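Peroxidase (Cellulomonas bogoriensis 69B4 = DSM 16987, PDB 6QZO) probably acts as a heme b-dependent peroxidase of the DyP type, oxidising substrates at the expense of hydrogen peroxide. Local coordinates at residues A[65-70]-A[167-172]; A[72-77]-A[163-168]. All coordinates share one frame; numbering follows the deposited sequence.

Contact 1 of 2, residues A[65-70]-A[167-172]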
loop_
_atom_site.group_PDB
_atom_site.type_symbol
_atom_site.label_atom_id
_atom_site.label_comp_id
_atom_site.label_asym_id
_atom_site.label_seq_id
_atom_site.Cartn_x
_atom_site.Cartn_y
_atom_site.Cartn_z
ATOM N N GLU A 65 6.224 -1.672 30.991
ATOM C CA GLU A 65 5.264 -0.671 31.506
ATOM C C GLU A 65 5.478 0.675 30.812
ATOM O O GLU A 65 4.490 1.230 30.292
ATOM C CB GLU A 65 5.414 -0.465 33.004
ATOM C CG GLU A 65 4.268 0.381 33.528
ATOM C CD GLU A 65 4.362 0.688 35.003
ATOM O OE1 GLU A 65 4.816 -0.185 35.768
ATOM O OE2 GLU A 65 3.967 1.799 35.371
ATOM N N ARG A 66 6.713 1.178 30.838
ATOM C CA ARG A 66 7.096 2.457 30.177
ATOM C C ARG A 66 6.620 2.437 28.714
ATOM O O ARG A 66 5.942 3.393 28.289
ATOM C CB ARG A 66 8.611 2.673 30.271
ATOM C CG ARG A 66 9.091 4.008 29.719
ATOM C CD ARG A 66 8.596 5.215 30.513
ATOM N NE ARG A 66 8.934 6.472 29.846
ATOM C CZ ARG A 66 8.971 7.669 30.437
ATOM N NH1 ARG A 66 8.707 7.789 31.728
ATOM N NH2 ARG A 66 9.275 8.750 29.736
ATOM N N LEU A 67 6.939 1.375 27.982
ATOM C CA LEU A 67 6.580 1.223 26.550
ATOM C C LEU A 67 5.066 1.395 26.358
ATOM O O LEU A 67 4.661 2.177 25.495
ATOM C CB LEU A 67 7.021 -0.165 26.083
ATOM C CG LEU A 67 6.702 -0.479 24.632
ATOM C CD1 LEU A 67 7.310 0.563 23.706
ATOM C CD2 LEU A 67 7.208 -1.871 24.256
ATOM N N LEU A 68 4.265 0.662 27.129
ATOM C CA LEU A 68 2.775 0.715 27.064
ATOM C C LEU A 68 2.274 2.113 27.420
ATOM O O LEU A 68 1.232 2.532 26.874
ATOM C CB LEU A 68 2.181 -0.320 28.024
ATOM C CG LEU A 68 2.495 -1.771 27.692
ATOM C CD1 LEU A 68 1.883 -2.693 28.740
ATOM C CD2 LEU A 68 2.008 -2.129 26.287
ATOM N N ARG A 69 2.958 2.788 28.337
ATOM C CA ARG A 69 2.537 4.130 28.811
ATOM C C ARG A 69 2.838 5.172 27.733
ATOM O O ARG A 69 1.960 6.007 27.496
ATOM C CB ARG A 69 3.230 4.504 30.115
ATOM C CG ARG A 69 2.654 3.844 31.367
ATOM C CD ARG A 69 3.357 4.511 32.530
ATOM N NE ARG A 69 3.074 3.952 33.839
ATOM C CZ ARG A 69 2.283 4.502 34.757
ATOM N NH1 ARG A 69 1.617 5.620 34.519
ATOM N NH2 ARG A 69 2.098 3.887 35.911
ATOM N N VAL A 70 4.029 5.152 27.125
ATOM C CA VAL A 70 4.368 6.126 26.039
ATOM C C VAL A 70 3.440 5.866 24.837
ATOM O O VAL A 70 2.976 6.840 24.230
ATOM C CB VAL A 70 5.858 6.128 25.645
ATOM C CG1 VAL A 70 6.730 6.600 26.798
ATOM C CG2 VAL A 70 6.337 4.778 25.140
ATOM N N GLN A 167 11.927 2.665 20.492
ATOM C CA GLN A 167 13.387 2.554 20.198
ATOM C C GLN A 167 14.107 2.294 21.531
ATOM O O GLN A 167 13.895 3.095 22.501
ATOM C CB GLN A 167 13.921 3.809 19.488
ATOM C CG GLN A 167 14.971 3.523 18.407
ATOM C CD GLN A 167 14.466 3.696 16.984
ATOM O OE1 GLN A 167 14.810 2.944 16.074
ATOM N NE2 GLN A 167 13.670 4.728 16.753
ATOM N N GLY A 168 14.882 1.208 21.607
ATOM C CA GLY A 168 15.632 0.832 22.821
ATOM C C GLY A 168 14.846 -0.071 23.778
ATOM O O GLY A 168 15.512 -0.654 24.671
ATOM N N LEU A 169 13.518 -0.196 23.607
ATOM C CA LEU A 169 12.657 -1.099 24.426
ATOM C C LEU A 169 12.207 -2.302 23.587
ATOM O O LEU A 169 12.133 -3.427 24.119
ATOM C CB LEU A 169 11.437 -0.326 24.934
ATOM C CG LEU A 169 11.753 0.969 25.685
ATOM C CD1 LEU A 169 10.489 1.813 25.868
ATOM C CD2 LEU A 169 12.405 0.669 27.029
ATOM N N ALA A 170 11.886 -2.061 22.319
ATOM C CA ALA A 170 11.448 -3.107 21.373
ATOM C C ALA A 170 11.854 -2.697 19.965
ATOM O O ALA A 170 11.844 -1.484 19.685
ATOM C CB ALA A 170 9.968 -3.301 21.481
ATOM N N SER A 171 12.186 -3.685 19.134
ATOM C CA SER A 171 12.537 -3.476 17.707
ATOM C C SER A 171 11.528 -4.214 16.825
ATOM O O SER A 171 10.895 -5.175 17.307
ATOM C CB SER A 171 13.947 -3.883 17.447
ATOM O OG SER A 171 14.128 -5.265 17.712
ATOM N N VAL A 172 11.355 -3.738 15.599
ATOM C CA VAL A 172 10.398 -4.298 14.604
ATOM C C VAL A 172 10.851 -5.719 14.255
ATOM O O VAL A 172 12.046 -5.916 14.001
ATOM C CB VAL A 172 10.307 -3.430 13.340
ATOM C CG1 VAL A 172 9.428 -4.086 12.283
ATOM C CG2 VAL A 172 9.810 -2.035 13.662
#
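Leu67, on helix 61-78, lays its branched end against Leu169 and Ala170, where a loop runs into strand 170-179. The helix enters with Glu65 on a face turned from that strand. Next in line, Arg66 starts out toward Leu169 but carries its guanidinium away, leaving just its first methylenes loosely near the leucine.

Leu67 does most of the work. With CG anti to the backbone N (chi1 179°), both its methyls reach over to the second segment. Its CB lies 4.0 Å from Leu169 CD1, the same separation as between the CD1 atoms of Leu67 and Leu169, so one methyl of Leu169 lies along the flank of the other leucine. The two leucines lie alongside, running antiparallel to each other. The other branch goes to the strand, where Leu67 CD2 comes to 4.2 Å from Ala170 CB. On the sheet side, Leu55 of strand 47-55 also touches Leu67, and Ala170 packs on Leu53 and Leu55.

One turn on from Glu65, Arg69 comes back to its carboxylate: NE and NH2 both grip the single oxygen OE2, with Arg69 NE to Glu65 OE2 at 2.8 Å. OE2 lies in the guanidinium plane, and NE is received on its anti lone pair. Tyr375 touches Glu65, Leu68 and Arg69, whereas Val70 points toward the second segment but finds Glu165 of helix 152-165 as its neighbour.

Leu169 and Ser171 are tied by backbone bonds to Ala56 and Asp54, so the strand and the loop residue before it are fixed by pairing with strand 47-55 and its end. What joins them to the helix is purely apolar, methyl on methyl at ordinary van der Waals distance, which implies that shape and burial rather than directed polar bonds hold this part of the helix against the edge strand.

Contact 2 of 2, residues A[72-77]-A[163-168]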
loop_
_atom_site.group_PDB
_atom_site.type_symbol
_atom_site.label_atom_id
_atom_site.label_comp_id
_atom_site.label_asym_id
_atom_site.label_seq_id
_atom_site.Cartn_x
_atom_site.Cartn_y
_atom_site.Cartn_z
ATOM N N THR A 72 0.361 4.630 24.947
ATOM C CA THR A 72 -0.991 5.108 25.347
ATOM C C THR A 72 -1.111 6.595 25.011
ATOM O O THR A 72 -2.106 6.989 24.398
ATOM C CB THR A 72 -1.275 4.813 26.818
ATOM O OG1 THR A 72 -1.223 3.389 26.966
ATOM C CG2 THR A 72 -2.620 5.357 27.247
ATOM N N VAL A 73 -0.112 7.387 25.375
ATOM C CA VAL A 73 -0.075 8.845 25.040
ATOM C C VAL A 73 -0.218 9.011 23.520
ATOM O O VAL A 73 -1.123 9.762 23.094
ATOM C CB VAL A 73 1.205 9.511 25.562
ATOM C CG1 VAL A 73 1.286 10.960 25.134
ATOM C CG2 VAL A 73 1.304 9.406 27.081
ATOM N N ASP A 74 0.613 8.307 22.742
ATOM C CA ASP A 74 0.677 8.436 21.261
ATOM C C ASP A 74 -0.658 7.997 20.650
ATOM O O ASP A 74 -1.134 8.671 19.733
ATOM C CB ASP A 74 1.851 7.647 20.678
ATOM C CG ASP A 74 3.206 8.326 20.887
ATOM O OD1 ASP A 74 3.206 9.531 21.199
ATOM O OD2 ASP A 74 4.248 7.634 20.728
ATOM N N ILE A 75 -1.249 6.913 21.147
ATOM C CA ILE A 75 -2.564 6.423 20.648
ATOM C C ILE A 75 -3.623 7.496 20.927
ATOM O O ILE A 75 -4.410 7.802 20.015
ATOM C CB ILE A 75 -2.936 5.071 21.278
ATOM C CG1 ILE A 75 -1.969 3.965 20.868
ATOM C CG2 ILE A 75 -4.370 4.698 20.914
ATOM C CD1 ILE A 75 -2.127 2.706 21.681
ATOM N N GLU A 76 -3.655 8.042 22.141
ATOM C CA GLU A 76 -4.704 9.015 22.544
ATOM C C GLU A 76 -4.587 10.272 21.674
ATOM O O GLU A 76 -5.634 10.861 21.327
ATOM C CB GLU A 76 -4.606 9.337 24.040
ATOM C CG GLU A 76 -5.085 8.208 24.940
ATOM C CD GLU A 76 -5.063 8.485 26.434
ATOM O OE1 GLU A 76 -4.649 9.574 26.825
ATOM O OE2 GLU A 76 -5.568 7.654 27.191
ATOM N N ARG A 77 -3.356 10.659 21.328
ATOM C CA ARG A 77 -3.065 11.863 20.503
ATOM C C ARG A 77 -3.341 11.594 19.021
ATOM O O ARG A 77 -4.140 12.334 18.432
ATOM C CB ARG A 77 -1.610 12.286 20.690
ATOM C CG ARG A 77 -1.410 13.183 21.897
ATOM C CD ARG A 77 -0.023 13.101 22.488
ATOM N NE ARG A 77 0.021 14.033 23.602
ATOM C CZ ARG A 77 0.120 15.350 23.460
ATOM N NH1 ARG A 77 0.242 15.895 22.267
ATOM N NH2 ARG A 77 0.139 16.120 24.527
ATOM N N THR A 163 6.706 3.299 16.320
ATOM C CA THR A 163 7.954 2.520 16.142
ATOM C C THR A 163 9.101 3.263 16.831
ATOM O O THR A 163 9.843 2.620 17.604
ATOM C CB THR A 163 8.244 2.260 14.659
ATOM O OG1 THR A 163 7.129 1.552 14.127
ATOM C CG2 THR A 163 9.502 1.456 14.425
ATOM N N LYS A 164 9.248 4.559 16.549
ATOM C CA LYS A 164 10.282 5.430 17.162
ATOM C C LYS A 164 10.155 5.429 18.689
ATOM O O LYS A 164 11.193 5.441 19.360
ATOM C CB LYS A 164 10.122 6.871 16.670
ATOM C CG LYS A 164 10.774 7.180 15.346
ATOM C CD LYS A 164 10.336 8.525 14.784
ATOM C CE LYS A 164 10.794 9.686 15.639
ATOM N NZ LYS A 164 10.498 10.996 14.992
ATOM N N GLU A 165 8.928 5.464 19.207
ATOM C CA GLU A 165 8.659 5.556 20.665
ATOM C C GLU A 165 9.242 4.335 21.385
ATOM O O GLU A 165 9.662 4.493 22.544
ATOM C CB GLU A 165 7.157 5.636 20.917
ATOM C CG GLU A 165 6.819 6.381 22.173
ATOM C CD GLU A 165 7.155 7.845 22.049
ATOM O OE1 GLU A 165 6.413 8.571 21.344
ATOM O OE2 GLU A 165 8.189 8.254 22.632
ATOM N N ALA A 166 9.271 3.175 20.717
ATOM C CA ALA A 166 9.721 1.879 21.270
ATOM C C ALA A 166 11.240 1.709 21.124
ATOM O O ALA A 166 11.764 0.678 21.616
ATOM C CB ALA A 166 8.991 0.755 20.590
ATOM N N GLN A 167 11.927 2.665 20.492
ATOM C CA GLN A 167 13.387 2.554 20.198
ATOM C C GLN A 167 14.107 2.294 21.531
ATOM O O GLN A 167 13.895 3.095 22.501
ATOM C CB GLN A 167 13.921 3.809 19.488
ATOM C CG GLN A 167 14.971 3.523 18.407
ATOM C CD GLN A 167 14.466 3.696 16.984
ATOM O OE1 GLN A 167 14.810 2.944 16.074
ATOM N NE2 GLN A 167 13.670 4.728 16.753
ATOM N N GLY A 168 14.882 1.208 21.607
ATOM C CA GLY A 168 15.632 0.832 22.821
ATOM C C GLY A 168 14.846 -0.071 23.778
ATOM O O GLY A 168 15.512 -0.654 24.671
#
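Asp74 and Glu165 bring two carboxylates together between helices 61-78 and 152-165, with Asp74 OD2 2.4 Å from Glu165 OE1. At that separation the exact positions of the two oxygens are doubtful, but the meeting itself is plain. Asp74 leaves its helix with CG beside the backbone N (chi1 -76°), which brings the carboxylate to the glutamate's side of the helix. Glu165 takes a longer way: CG is anti to the backbone N, then the chain bends at chi2 (68°), which folds the carboxylate back so that CG as well as OE1 lies beside the aspartate, Glu165 CG being 3.2 Å from Asp74 OD2. The side chains cross at a slant, their carboxylate planes 42° apart.

Two successive backbone amides hold the acids in place, Leu85 N donating to Asp74 OD1 and Ala86 N to Glu165 OE1. If the closeness is real, one of the two acids probably keeps a proton. Val161 and Leu162 touch Asp74, while Trp71 flanks Glu165. With an alanine at Asp74, the amide of Leu85 would probably be left without its acceptor and a gap would open beside the Glu165 carboxylate. The acid pair is a local detail; two helices packed side by side on one face of a four-stranded antiparallel sheet of order 2-3-1-4 form the helical layer of a ferredoxin-like fold.

The two contacts lie side by side, their centres about 7 Å apart, on the N-terminal ferredoxin-like domain and away from the heme. Along the chain the order is 65-70, 72-77, 163-168, 167-172: both start from successive turns of helix 61-78 and end on one continuous run, with Gln167 and Gly168 in common, where helix 152-165 gives way to strand 170-179. Contact 1 joins the helix to the sheet's edge, contact 2 to its partner helix, and they merge where Leu67 CD1 lies 3.5 Å from Ala166 CB. Gln167, in both, packs on Ala321 of the second subunit, and Lys164 of contact 2 forms a salt bridge with Asp244 of that subunit, so the helical layer borders the dimer interface.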